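PDB 4MT5: mucus binding proteinn, which probably helps the bacterium adhere to gastrointestinal mucus, this chain being Mub repeat V of a cell-wall-anchored surface protein with ubiquitin-like beta-grasp folds. Local coordinates for residues A4-V9 / Y66-K71; H72-T77 / G116-N121; V89-H94 / K172-T177; T109-K114 / W132-N137; S141-A146 / E164-P169. All coordinates share one frame; numbering follows the deposited sequence.

Contact 1: A4-V9 / Y66-K71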
# COMPACT_ATOMS: atom_id res chain seq x y z
N ALA A 4 8.39 -11.05 -41.16
CA ALA A 4 8.83 -11.43 -39.84
C ALA A 4 8.08 -10.56 -38.84
O ALA A 4 7.90 -9.37 -39.07
CB ALA A 4 10.33 -11.26 -39.71
N TYR A 5 7.63 -11.17 -37.74
CA TYR A 5 6.84 -10.45 -36.74
C TYR A 5 7.64 -10.29 -35.46
O TYR A 5 8.34 -11.21 -35.03
CB TYR A 5 5.54 -11.21 -36.41
CG TYR A 5 4.51 -11.29 -37.52
CD1 TYR A 5 3.90 -10.14 -38.01
CD2 TYR A 5 4.13 -12.51 -38.05
CE1 TYR A 5 2.94 -10.21 -39.02
CE2 TYR A 5 3.17 -12.59 -39.05
CZ TYR A 5 2.58 -11.44 -39.53
OH TYR A 5 1.64 -11.53 -40.53
N VAL A 6 7.54 -9.12 -34.84
CA VAL A 6 8.16 -8.89 -33.55
C VAL A 6 7.04 -8.49 -32.59
O VAL A 6 6.40 -7.46 -32.78
CB VAL A 6 9.25 -7.80 -33.63
CG1 VAL A 6 9.86 -7.55 -32.28
CG2 VAL A 6 10.33 -8.21 -34.62
N LYS A 7 6.78 -9.33 -31.59
CA LYS A 7 5.56 -9.19 -30.78
C LYS A 7 5.92 -8.89 -29.33
O LYS A 7 6.58 -9.69 -28.66
CB LYS A 7 4.70 -10.47 -30.88
CG LYS A 7 3.47 -10.50 -30.01
CD LYS A 7 2.47 -11.62 -30.41
CE LYS A 7 2.92 -13.00 -29.94
NZ LYS A 7 1.92 -14.08 -30.22
N TYR A 8 5.50 -7.72 -28.85
CA TYR A 8 5.78 -7.28 -27.49
C TYR A 8 4.59 -7.61 -26.61
O TYR A 8 3.50 -7.08 -26.83
CB TYR A 8 6.02 -5.77 -27.44
CG TYR A 8 7.18 -5.27 -28.26
CD1 TYR A 8 8.40 -4.99 -27.67
CD2 TYR A 8 7.06 -5.06 -29.64
CE1 TYR A 8 9.48 -4.52 -28.43
CE2 TYR A 8 8.12 -4.60 -30.40
CZ TYR A 8 9.33 -4.33 -29.79
OH TYR A 8 10.38 -3.87 -30.54
N VAL A 9 4.81 -8.44 -25.59
CA VAL A 9 3.74 -8.97 -24.77
C VAL A 9 3.81 -8.55 -23.30
O VAL A 9 4.83 -8.69 -22.65
CB VAL A 9 3.75 -10.50 -24.81
CG1 VAL A 9 2.69 -11.05 -23.94
CG2 VAL A 9 3.57 -10.98 -26.22
N TYR A 66 8.92 -13.38 -33.42
CA TYR A 66 9.81 -13.29 -32.28
C TYR A 66 9.10 -12.50 -31.16
O TYR A 66 8.40 -11.53 -31.43
CB TYR A 66 11.10 -12.60 -32.69
CG TYR A 66 11.84 -13.28 -33.82
CD1 TYR A 66 12.81 -14.24 -33.57
CD2 TYR A 66 11.58 -12.97 -35.15
CE1 TYR A 66 13.51 -14.87 -34.60
CE2 TYR A 66 12.28 -13.59 -36.19
CZ TYR A 66 13.23 -14.53 -35.90
OH TYR A 66 13.90 -15.14 -36.91
N GLU A 67 9.26 -12.95 -29.92
CA GLU A 67 8.52 -12.35 -28.80
C GLU A 67 9.39 -11.57 -27.81
O GLU A 67 10.49 -11.98 -27.45
CB GLU A 67 7.68 -13.42 -28.06
CG GLU A 67 6.49 -13.99 -28.87
CD GLU A 67 5.68 -15.05 -28.09
OE1 GLU A 67 6.27 -15.67 -27.17
OE2 GLU A 67 4.47 -15.25 -28.38
N VAL A 68 8.91 -10.42 -27.39
CA VAL A 68 9.57 -9.68 -26.32
C VAL A 68 8.60 -9.64 -25.15
O VAL A 68 7.53 -9.03 -25.27
CB VAL A 68 9.93 -8.22 -26.77
CG1 VAL A 68 10.59 -7.47 -25.63
CG2 VAL A 68 10.85 -8.23 -27.98
N HIS A 69 8.92 -10.29 -24.04
CA HIS A 69 7.97 -10.33 -22.92
C HIS A 69 8.26 -9.28 -21.83
O HIS A 69 9.41 -8.99 -21.51
CB HIS A 69 7.85 -11.76 -22.33
CG HIS A 69 7.20 -12.75 -23.24
ND1 HIS A 69 5.83 -12.90 -23.33
CD2 HIS A 69 7.72 -13.65 -24.12
CE1 HIS A 69 5.54 -13.84 -24.21
NE2 HIS A 69 6.67 -14.31 -24.71
N PHE A 70 7.21 -8.68 -21.29
CA PHE A 70 7.34 -7.73 -20.20
C PHE A 70 6.43 -8.16 -19.08
O PHE A 70 5.51 -8.95 -19.31
CB PHE A 70 6.88 -6.35 -20.62
CG PHE A 70 7.74 -5.73 -21.68
CD1 PHE A 70 8.71 -4.81 -21.34
CD2 PHE A 70 7.55 -6.04 -23.01
CE1 PHE A 70 9.48 -4.22 -22.31
CE2 PHE A 70 8.33 -5.46 -23.98
CZ PHE A 70 9.29 -4.54 -23.63
N LYS A 71 6.68 -7.63 -17.88
CA LYS A 71 5.71 -7.71 -16.77
C LYS A 71 5.57 -6.32 -16.16
O LYS A 71 6.40 -5.45 -16.41
CB LYS A 71 6.14 -8.70 -15.69
CG LYS A 71 7.48 -8.37 -15.06
CD LYS A 71 7.82 -9.33 -13.93
CE LYS A 71 9.33 -9.39 -13.67
NZ LYS A 71 9.61 -10.42 -12.62
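Strands 4-9 and 66-71 run side by side in the same direction, 14° apart, forming the central parallel pair of a ubiquitin-like beta-grasp fold in the Mucin binding domain. Five backbone hydrogen bonds join them. The amides of Lys-7 and Val-9 donate to the carbonyls of Tyr-66 and Val-68, and the amides of Tyr-66, Val-68 and Phe-70 donate back to Tyr-5, Lys-7 and Val-9. Most are nearly straight, as Tyr-66 N to Tyr-5 O at 2.8 Å. Tyr-8, Val-68 and Phe-70 are buried, which suits their largely apolar side chains. Tyr-8 CD1 rests 3.7 Å from Val-68 CB, and Phe-70 CE2 meets the edge of the tyrosine ring; the buried Tyr-8 OH is satisfied by Tyr-32 OH. Lys-7, Glu-67, Val-9 and His-69 occupy the other, partly exposed face, where charge is tolerated. Lys-7, its chain bent at chi3 (77°), runs alongside Glu-67 and forms a long salt bridge, NZ to OE2 3.4 Å. The other carboxylate oxygen, OE1, accepts from His-69 NE2 at 2.8 Å, met from above the carboxylate plane. His-69 ND1 is in turn hydrogen-bonded to Asp-11, and a ring held between two carboxylates is likely to be shifted toward the imidazolium form. The same ND1 sits 3.5 Å from Val-9 CB.

Contact 2: H72-T77 / G116-N121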
# COMPACT_ATOMS: atom_id res chain seq x y z
N HIS A 72 4.52 -6.12 -15.38
CA HIS A 72 4.31 -4.83 -14.72
C HIS A 72 5.35 -4.58 -13.64
O HIS A 72 5.71 -5.48 -12.87
CB HIS A 72 2.92 -4.75 -14.11
CG HIS A 72 1.83 -4.54 -15.11
ND1 HIS A 72 0.55 -4.16 -14.75
CD2 HIS A 72 1.82 -4.64 -16.46
CE1 HIS A 72 -0.20 -4.05 -15.83
NE2 HIS A 72 0.55 -4.33 -16.88
N GLY A 73 5.84 -3.35 -13.58
CA GLY A 73 6.75 -2.95 -12.53
C GLY A 73 6.00 -2.84 -11.22
O GLY A 73 4.84 -2.43 -11.18
N MET A 74 6.66 -3.21 -10.13
CA MET A 74 6.06 -3.05 -8.81
C MET A 74 6.89 -2.13 -7.92
O MET A 74 8.13 -2.24 -7.86
CB MET A 74 5.85 -4.41 -8.13
CG MET A 74 4.89 -5.34 -8.87
SD MET A 74 3.18 -4.75 -9.02
CE MET A 74 2.46 -6.09 -9.96
N THR A 75 6.21 -1.22 -7.25
CA THR A 75 6.85 -0.34 -6.29
C THR A 75 6.35 -0.62 -4.89
O THR A 75 5.15 -0.52 -4.62
CB THR A 75 6.58 1.13 -6.60
OG1 THR A 75 7.33 1.52 -7.76
CG2 THR A 75 7.01 1.99 -5.43
N HIS A 76 7.26 -0.98 -3.99
CA HIS A 76 6.87 -1.25 -2.61
C HIS A 76 7.08 -0.07 -1.66
O HIS A 76 8.19 0.44 -1.51
CB HIS A 76 7.59 -2.48 -2.10
CG HIS A 76 7.31 -2.79 -0.67
ND1 HIS A 76 8.23 -2.59 0.33
CD2 HIS A 76 6.20 -3.27 -0.07
CE1 HIS A 76 7.70 -2.95 1.49
NE2 HIS A 76 6.47 -3.36 1.28
N THR A 77 6.01 0.37 -1.03
CA THR A 77 6.11 1.39 -0.00
C THR A 77 5.92 0.66 1.31
O THR A 77 4.92 -0.04 1.48
CB THR A 77 5.01 2.43 -0.17
OG1 THR A 77 5.10 3.04 -1.46
CG2 THR A 77 5.14 3.50 0.90
N GLY A 116 2.50 -0.95 5.12
CA GLY A 116 2.99 -0.75 3.78
C GLY A 116 2.04 -1.34 2.76
O GLY A 116 1.06 -1.99 3.11
N TYR A 117 2.36 -1.14 1.48
CA TYR A 117 1.57 -1.69 0.39
C TYR A 117 2.40 -1.76 -0.87
O TYR A 117 3.50 -1.23 -0.92
CB TYR A 117 0.33 -0.83 0.16
CG TYR A 117 0.64 0.64 0.08
CD1 TYR A 117 0.59 1.44 1.20
CD2 TYR A 117 0.98 1.22 -1.12
CE1 TYR A 117 0.86 2.80 1.14
CE2 TYR A 117 1.26 2.58 -1.20
CZ TYR A 117 1.19 3.36 -0.06
OH TYR A 117 1.48 4.70 -0.14
N THR A 118 1.87 -2.42 -1.89
CA THR A 118 2.55 -2.48 -3.18
C THR A 118 1.70 -1.87 -4.28
O THR A 118 0.51 -2.18 -4.39
CB THR A 118 2.87 -3.92 -3.56
OG1 THR A 118 3.63 -4.52 -2.51
CG2 THR A 118 3.68 -3.96 -4.85
N THR A 119 2.30 -1.00 -5.09
CA THR A 119 1.60 -0.35 -6.19
C THR A 119 2.10 -0.92 -7.51
O THR A 119 3.29 -1.24 -7.63
CB THR A 119 1.82 1.17 -6.19
OG1 THR A 119 1.49 1.71 -4.91
CG2 THR A 119 0.94 1.83 -7.23
N ASP A 120 1.20 -1.06 -8.48
CA ASP A 120 1.52 -1.47 -9.84
C ASP A 120 2.01 -0.22 -10.55
O ASP A 120 1.32 0.79 -10.56
CB ASP A 120 0.24 -1.99 -10.50
CG ASP A 120 0.45 -2.56 -11.90
OD1 ASP A 120 1.07 -1.89 -12.76
OD2 ASP A 120 -0.05 -3.68 -12.15
N ASN A 121 3.21 -0.27 -11.13
CA ASN A 121 3.80 0.91 -11.79
C ASN A 121 3.10 1.31 -13.09
O ASN A 121 3.19 2.47 -13.53
CB ASN A 121 5.29 0.69 -12.10
CG ASN A 121 6.17 0.76 -10.86
OD1 ASN A 121 5.71 0.67 -9.72
ND2 ASN A 121 7.47 0.92 -11.09
O HOH W 1 3.99 1.71 -3.71
O HOH W 2 9.83 0.31 -9.48
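Thr-77 lies over one face of the Tyr-117 ring, its CB 4.1 Å from the ring centroid in a CH-pi contact; the ring comes there because Tyr-117 CG takes the crowded position between backbone N and carbonyl carbon (chi1 48°). Tyr-117 OH is bound by Asn-83 O. On the sheet face that carries Thr-75, Thr-77, Tyr-117 and Thr-119, one water is held by Thr-75 O, Thr-77 OG1 and Thr-119 OG1, a use of threonine that suits a solvent-accessible face. Farther along, Thr-75 OG1 donates 2.7 Å to an in-plane lone pair of Asn-121 OD1. His-72 ND1 meets the syn lone pair of Asp-120 OD2 at 2.7 Å, in the imidazole plane though the two planes stand 77° apart, while NE2 reaches Asp-10. An alanine in place of His-72 would remove both bonds and would probably leave the Asp-120 carboxylate less firmly placed. Asp-120 OD1 accepts from the amides of Val-122 and Thr-123. Backbone bonds such as Thr-119 N to Thr-75 O complete an antiparallel strand pair, here in the middle of an elongated two-domain repeat.

Contact 3: V89-H94 / K172-T177; sequences VTETIH and KDIVKT
Ile-174 O is gripped by two hydrogen bonds, one from the amide of Thr-92 at 2.7 Å, nearly along the C=O axis, and one from a donating water that also bonds Thr-92 OG1, with a weaker CA-H...O contact from Glu-91 CA. It belongs to a parallel pairing of strands 89-94 and 174-177, whose directions differ by 9°. The bonds alternate as a parallel pair requires, Ile-174 N and Lys-176 N donating to Thr-90 O and Thr-92 O, and His-94 N to Lys-176 O. Just before strand 174-177 begins, a side chain takes over from the backbone: Asp-173, with CG beside its own backbone N (chi1 -80°), brings OD1 within 2.6 Å of Thr-90 N, which approaches from above the carboxylate plane. On the face of Glu-91, Ile-93 and Ile-174, aliphatic carbons lie together. Glu-91 CG runs alongside Ile-174 CG2 at 3.7 Å, and the Ile-93 side chain crosses that of Lys-176 obliquely, CD1 3.7 Å from CB, so the long polar residues contribute their methylenes here. On the other face His-94 turns its ring edge to Thr-177 OG1, while Thr-92 CG2 lies over one ring face and Val-175 CG1 also approaches the ring. The chemistry implies a junction held chiefly by backbone bonding, with a short acidic side chain substituting for a carbonyl where the strand begins.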
# COMPACT_ATOMS: atom_id res chain seq x y z
N VAL A 89 -6.08 5.98 16.29
CA VAL A 89 -7.22 5.90 17.18
C VAL A 89 -6.81 6.36 18.57
O VAL A 89 -5.90 5.81 19.19
CB VAL A 89 -7.80 4.49 17.24
CG1 VAL A 89 -9.01 4.46 18.13
CG2 VAL A 89 -8.18 4.03 15.85
N THR A 90 -7.48 7.41 19.05
CA THR A 90 -7.13 7.98 20.33
C THR A 90 -8.25 7.76 21.35
O THR A 90 -9.40 7.51 21.00
CB THR A 90 -6.77 9.50 20.23
OG1 THR A 90 -7.88 10.23 19.68
CG2 THR A 90 -5.56 9.71 19.34
N GLU A 91 -7.88 7.83 22.63
CA GLU A 91 -8.84 7.74 23.71
C GLU A 91 -8.68 8.93 24.64
O GLU A 91 -7.57 9.29 25.03
CB GLU A 91 -8.64 6.45 24.50
CG GLU A 91 -9.50 6.33 25.74
CD GLU A 91 -9.07 5.19 26.63
OE1 GLU A 91 -7.95 5.27 27.17
OE2 GLU A 91 -9.83 4.20 26.77
N THR A 92 -9.81 9.54 24.99
CA THR A 92 -9.81 10.69 25.88
C THR A 92 -10.74 10.49 27.07
O THR A 92 -11.92 10.14 26.92
CB THR A 92 -10.22 11.98 25.12
OG1 THR A 92 -9.36 12.17 23.99
CG2 THR A 92 -10.12 13.18 26.04
N ILE A 93 -10.18 10.69 28.26
CA ILE A 93 -10.98 10.68 29.48
C ILE A 93 -11.13 12.09 30.02
O ILE A 93 -10.14 12.77 30.26
CB ILE A 93 -10.33 9.83 30.58
CG1 ILE A 93 -10.02 8.44 30.05
CG2 ILE A 93 -11.28 9.71 31.75
CD1 ILE A 93 -11.26 7.73 29.54
N HIS A 94 -12.37 12.53 30.18
CA HIS A 94 -12.67 13.81 30.84
C HIS A 94 -13.05 13.59 32.31
O HIS A 94 -13.85 12.71 32.64
CB HIS A 94 -13.79 14.57 30.12
CG HIS A 94 -13.46 14.96 28.71
ND1 HIS A 94 -12.38 15.74 28.38
CD2 HIS A 94 -14.09 14.67 27.54
CE1 HIS A 94 -12.35 15.92 27.07
NE2 HIS A 94 -13.37 15.27 26.54
N LYS A 172 -13.53 3.87 15.80
CA LYS A 172 -13.77 5.29 16.11
C LYS A 172 -13.16 5.69 17.46
O LYS A 172 -13.15 4.89 18.40
CB LYS A 172 -15.26 5.60 16.17
CG LYS A 172 -16.04 5.28 14.91
CD LYS A 172 -17.51 5.61 15.13
CE LYS A 172 -18.39 4.92 14.10
NZ LYS A 172 -19.83 5.03 14.46
N ASP A 173 -12.67 6.92 17.54
CA ASP A 173 -11.99 7.42 18.74
C ASP A 173 -12.82 7.22 20.00
O ASP A 173 -14.04 7.10 19.93
CB ASP A 173 -11.61 8.90 18.60
CG ASP A 173 -10.35 9.12 17.78
OD1 ASP A 173 -9.50 8.19 17.70
OD2 ASP A 173 -10.19 10.24 17.23
N ILE A 174 -12.15 7.19 21.14
CA ILE A 174 -12.87 6.93 22.38
C ILE A 174 -12.99 8.15 23.28
O ILE A 174 -11.99 8.73 23.71
CB ILE A 174 -12.26 5.74 23.12
CG1 ILE A 174 -12.48 4.46 22.30
CG2 ILE A 174 -12.87 5.62 24.52
CD1 ILE A 174 -12.07 3.19 23.02
N VAL A 175 -14.23 8.56 23.53
CA VAL A 175 -14.49 9.68 24.42
C VAL A 175 -15.38 9.24 25.59
O VAL A 175 -16.54 8.84 25.41
CB VAL A 175 -15.14 10.87 23.70
CG1 VAL A 175 -14.88 12.16 24.47
CG2 VAL A 175 -14.60 10.99 22.28
N LYS A 176 -14.80 9.30 26.78
CA LYS A 176 -15.44 8.81 27.98
C LYS A 176 -15.26 9.86 29.07
O LYS A 176 -14.15 10.35 29.30
CB LYS A 176 -14.79 7.50 28.41
CG LYS A 176 -15.73 6.32 28.52
CD LYS A 176 -16.46 6.02 27.23
CE LYS A 176 -17.11 4.64 27.33
NZ LYS A 176 -18.10 4.34 26.25
N THR A 177 -16.36 10.19 29.75
CA THR A 177 -16.37 11.23 30.77
C THR A 177 -16.59 10.68 32.19
O THR A 177 -17.50 9.88 32.41
CB THR A 177 -17.44 12.27 30.45
OG1 THR A 177 -17.20 12.80 29.14
CG2 THR A 177 -17.42 13.40 31.46
O HOH W 3 -11.28 10.51 22.11

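Contact 4: T109-K114 / W132-N137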
# COMPACT_ATOMS: atom_id res chain seq x y z
N THR A 109 -4.55 8.87 25.47
CA THR A 109 -3.62 7.86 24.96
C THR A 109 -3.91 7.56 23.48
O THR A 109 -5.05 7.39 23.08
CB THR A 109 -3.68 6.57 25.82
OG1 THR A 109 -5.01 6.03 25.80
CG2 THR A 109 -3.29 6.86 27.27
N ALA A 110 -2.86 7.53 22.67
CA ALA A 110 -3.04 7.35 21.24
C ALA A 110 -2.42 6.05 20.73
O ALA A 110 -1.40 5.59 21.27
CB ALA A 110 -2.44 8.53 20.49
N VAL A 111 -3.03 5.46 19.71
CA VAL A 111 -2.39 4.37 18.98
C VAL A 111 -2.43 4.66 17.49
O VAL A 111 -3.48 5.02 16.95
CB VAL A 111 -3.01 2.98 19.30
CG1 VAL A 111 -4.49 2.98 19.04
CG2 VAL A 111 -2.33 1.89 18.49
N THR A 112 -1.28 4.54 16.83
CA THR A 112 -1.18 4.73 15.39
C THR A 112 -0.91 3.41 14.71
O THR A 112 0.09 2.75 15.00
CB THR A 112 -0.06 5.73 15.02
OG1 THR A 112 -0.39 7.03 15.50
CG2 THR A 112 0.13 5.80 13.52
N PHE A 113 -1.81 3.01 13.81
CA PHE A 113 -1.62 1.82 13.00
C PHE A 113 -0.96 2.23 11.69
O PHE A 113 -1.40 3.19 11.06
CB PHE A 113 -2.96 1.16 12.71
CG PHE A 113 -3.60 0.54 13.92
CD1 PHE A 113 -3.28 -0.76 14.29
CD2 PHE A 113 -4.51 1.25 14.68
CE1 PHE A 113 -3.86 -1.34 15.40
CE2 PHE A 113 -5.10 0.67 15.79
CZ PHE A 113 -4.77 -0.62 16.15
N LYS A 114 0.09 1.53 11.28
CA LYS A 114 0.80 1.83 10.04
C LYS A 114 0.94 0.57 9.23
O LYS A 114 1.14 -0.51 9.79
CB LYS A 114 2.20 2.39 10.35
CG LYS A 114 2.23 3.83 10.79
CD LYS A 114 3.57 4.20 11.40
CE LYS A 114 3.85 5.69 11.25
NZ LYS A 114 5.00 6.13 12.10
N TRP A 132 -0.78 -4.97 9.07
CA TRP A 132 -0.82 -3.81 9.96
C TRP A 132 0.25 -3.88 11.05
O TRP A 132 0.47 -4.94 11.64
CB TRP A 132 -2.18 -3.75 10.65
CG TRP A 132 -3.28 -3.18 9.83
CD1 TRP A 132 -4.40 -3.83 9.39
CD2 TRP A 132 -3.37 -1.84 9.34
NE1 TRP A 132 -5.18 -2.97 8.66
CE2 TRP A 132 -4.57 -1.75 8.61
CE3 TRP A 132 -2.55 -0.71 9.45
CZ2 TRP A 132 -4.98 -0.57 7.99
CZ3 TRP A 132 -2.95 0.45 8.84
CH2 TRP A 132 -4.16 0.52 8.12
N THR A 133 0.90 -2.76 11.32
CA THR A 133 1.91 -2.71 12.38
C THR A 133 1.63 -1.59 13.37
O THR A 133 1.17 -0.51 12.99
CB THR A 133 3.36 -2.56 11.81
OG1 THR A 133 3.49 -1.33 11.09
CG2 THR A 133 3.72 -3.72 10.89
N VAL A 134 1.91 -1.86 14.65
CA VAL A 134 1.84 -0.85 15.71
C VAL A 134 3.22 -0.70 16.35
O VAL A 134 3.74 -1.65 16.92
CB VAL A 134 0.88 -1.27 16.81
CG1 VAL A 134 0.95 -0.29 17.96
CG2 VAL A 134 -0.53 -1.38 16.27
N ASP A 135 3.80 0.49 16.24
CA ASP A 135 5.19 0.70 16.65
C ASP A 135 6.12 -0.40 16.13
O ASP A 135 6.77 -1.08 16.92
CB ASP A 135 5.31 0.79 18.17
CG ASP A 135 4.72 2.08 18.72
OD1 ASP A 135 4.82 3.12 18.03
OD2 ASP A 135 4.15 2.04 19.84
N GLY A 136 6.14 -0.57 14.81
CA GLY A 136 7.00 -1.53 14.15
C GLY A 136 6.78 -3.01 14.42
O GLY A 136 7.59 -3.84 14.02
N ASN A 137 5.69 -3.36 15.09
CA ASN A 137 5.39 -4.76 15.35
C ASN A 137 4.06 -5.19 14.75
O ASN A 137 3.06 -4.45 14.83
CB ASN A 137 5.39 -5.05 16.86
CG ASN A 137 6.78 -5.00 17.46
OD1 ASN A 137 7.78 -4.99 16.74
ND2 ASN A 137 6.85 -4.98 18.79
O HOH W 4 2.75 3.11 14.83
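Three hydrogen bonds join the end of segment 109-114 to Thr-133. Lys-114 N donates to Thr-133 O at 2.9 Å, and Lys-114 O accepts twice, from Thr-133 N at 2.7 Å and from Thr-133 OG1 at 2.8 Å. The hydroxyl can do this because chi1 (62°) places it between its own backbone N and carbonyl carbon; it approaches from above the carbonyl plane, leaving the C=O axis to the amide. A valine in place of Thr-133 would lose the hydroxyl bond and would probably leave Lys-114 O less firmly held. One water adds a bridge, donating to Thr-112 O and accepting from Asp-135 N. Apolar packing lies on the other face. Val-134 runs alongside Phe-113, its CG2 3.4 Å from Phe-113 CE1, and crosses Val-111 at about a right angle, CG1 to CG2. Phe-113 CB meets Trp-132 CE3 at 3.8 Å. A type I' turn from Val-134 to Asn-137, with Asp-135 and Gly-136 at positive phi, closes a short beta hairpin whose strand 133-134 pairs with the long strand 104-120 in the Muc B2-like domain. Polar and apolar work is thus divided: threonine anchors a very short strand, while valine and aromatic carbon pack on the side of the buried Val-111 and Phe-113.

Contact 5: S141-A146 / E164-P169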
# COMPACT_ATOMS: atom_id res chain seq x y z
N SER A 141 -4.77 -5.18 16.09
CA SER A 141 -5.54 -4.47 17.11
C SER A 141 -4.64 -4.11 18.27
O SER A 141 -3.46 -4.45 18.30
CB SER A 141 -6.71 -5.31 17.59
OG SER A 141 -6.27 -6.59 17.97
N LYS A 142 -5.19 -3.40 19.24
CA LYS A 142 -4.43 -2.96 20.39
C LYS A 142 -5.46 -2.76 21.48
O LYS A 142 -6.56 -2.29 21.22
CB LYS A 142 -3.67 -1.66 20.06
CG LYS A 142 -3.03 -0.93 21.24
CD LYS A 142 -2.05 -1.81 22.01
CE LYS A 142 -1.30 -0.99 23.07
NZ LYS A 142 -2.22 -0.03 23.79
N THR A 143 -5.14 -3.18 22.69
CA THR A 143 -6.05 -2.94 23.79
C THR A 143 -5.54 -1.74 24.56
O THR A 143 -4.34 -1.61 24.83
CB THR A 143 -6.19 -4.15 24.73
OG1 THR A 143 -4.94 -4.42 25.37
CG2 THR A 143 -6.65 -5.38 23.95
N PHE A 144 -6.45 -0.83 24.89
CA PHE A 144 -6.09 0.28 25.73
C PHE A 144 -6.08 -0.21 27.17
O PHE A 144 -7.03 -0.88 27.60
CB PHE A 144 -7.09 1.41 25.57
CG PHE A 144 -6.82 2.28 24.39
CD1 PHE A 144 -5.60 2.95 24.26
CD2 PHE A 144 -7.78 2.44 23.40
CE1 PHE A 144 -5.35 3.76 23.17
CE2 PHE A 144 -7.53 3.25 22.30
CZ PHE A 144 -6.31 3.91 22.18
N ALA A 145 -5.01 0.10 27.89
CA ALA A 145 -4.96 -0.23 29.31
C ALA A 145 -6.11 0.49 29.99
O ALA A 145 -6.35 1.67 29.73
CB ALA A 145 -3.64 0.20 29.91
N ALA A 146 -6.86 -0.23 30.84
CA ALA A 146 -7.88 0.40 31.66
C ALA A 146 -7.24 1.52 32.49
O ALA A 146 -6.13 1.37 33.00
CB ALA A 146 -8.56 -0.62 32.55
N GLU A 164 -10.81 -1.64 29.87
CA GLU A 164 -9.99 -1.84 28.70
C GLU A 164 -10.93 -1.82 27.51
O GLU A 164 -12.10 -2.21 27.62
CB GLU A 164 -9.32 -3.20 28.72
CG GLU A 164 -8.18 -3.32 29.68
CD GLU A 164 -7.53 -4.68 29.56
OE1 GLU A 164 -8.25 -5.65 29.23
OE2 GLU A 164 -6.30 -4.77 29.76
N PHE A 165 -10.41 -1.36 26.39
CA PHE A 165 -11.12 -1.39 25.13
C PHE A 165 -10.14 -1.81 24.04
O PHE A 165 -8.99 -1.34 24.02
CB PHE A 165 -11.74 -0.01 24.83
CG PHE A 165 -13.10 0.20 25.46
CD1 PHE A 165 -14.01 -0.85 25.53
CD2 PHE A 165 -13.46 1.44 25.96
CE1 PHE A 165 -15.27 -0.66 26.10
CE2 PHE A 165 -14.71 1.65 26.54
CZ PHE A 165 -15.62 0.59 26.61
N THR A 166 -10.57 -2.72 23.17
CA THR A 166 -9.75 -3.14 22.06
C THR A 166 -10.15 -2.35 20.82
O THR A 166 -11.34 -2.10 20.60
CB THR A 166 -9.88 -4.65 21.77
OG1 THR A 166 -9.46 -5.41 22.91
CG2 THR A 166 -9.01 -5.05 20.58
N VAL A 167 -9.16 -1.92 20.03
CA VAL A 167 -9.44 -1.15 18.83
C VAL A 167 -8.69 -1.70 17.61
O VAL A 167 -7.58 -2.22 17.73
CB VAL A 167 -9.10 0.34 19.04
CG1 VAL A 167 -10.05 0.95 20.05
CG2 VAL A 167 -7.67 0.50 19.51
N THR A 168 -9.31 -1.59 16.44
CA THR A 168 -8.68 -1.96 15.17
C THR A 168 -8.38 -0.66 14.42
O THR A 168 -8.76 0.42 14.88
CB THR A 168 -9.62 -2.82 14.32
OG1 THR A 168 -10.72 -2.02 13.86
CG2 THR A 168 -10.12 -4.02 15.10
N PRO A 169 -7.67 -0.75 13.27
CA PRO A 169 -7.44 0.48 12.50
C PRO A 169 -8.73 1.22 12.11
O PRO A 169 -8.75 2.44 11.89
CB PRO A 169 -6.73 -0.03 11.25
CG PRO A 169 -6.05 -1.26 11.70
CD PRO A 169 -6.90 -1.89 12.74
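Phe-144 and Val-167 cross at about a right angle, the ring atom CE2 reaching Val-167 CG2 at 3.9 Å; both are buried, which suits their apolar side chains. On the opposite face Thr-143 and Thr-166 lie side by side and point the same way, Thr-143 CG2 against Thr-166 OG1, small side chains suited to an exposed surface. Thr-166 CG2 also touches Ser-141 CB at 3.8 Å. Glu-164 runs extended beyond CG, and it is this methylene, 4.0 Å from Ala-146 CB, that packs, rather than the carboxylate. Lys-142 bends at chi2 (57°) and again at chi4, so that its NZ donates to Thr-143 O at 2.8 Å, from above the carbonyl plane. Between the two faces, antiparallel backbone bonds run from Val-167 N to Lys-142 O (2.9 Å) and from Phe-144 N to Phe-165 O (2.7 Å). This two-stranded sheet turns the Phe-144 and Val-167 face to the larger sheet: Phe-144 meets Val-111 and Thr-109 of strand 104-120, Val-167 meets Val-89 of strand 85-96, and Phe-165 touches Ile-174 and Lys-176 of strand 174-182.

Overall arrangement
The five contacts are strung along a rod-like repeat. Contact 1 belongs to the Mucin binding domain and contact 3 to the Muc B2-like domain, their centres about 59 Å apart, each a parallel strand pair. Contact 2 lies between, its centre about 24 Å from that of contact 1, which passes strand 65-77 on to it; strand 104-120 then leads from contact 2 to contact 4. Contacts 3, 4 and 5 cluster: the centre of contact 5 is about 11 Å from those of both others, with Phe-144 packing on Val-89, and Pro-169 on Trp-132. Probable hydrogen bonds from Val-89 N to Val-111 O and from Glu-91 N to Thr-109 O join contacts 3 and 4.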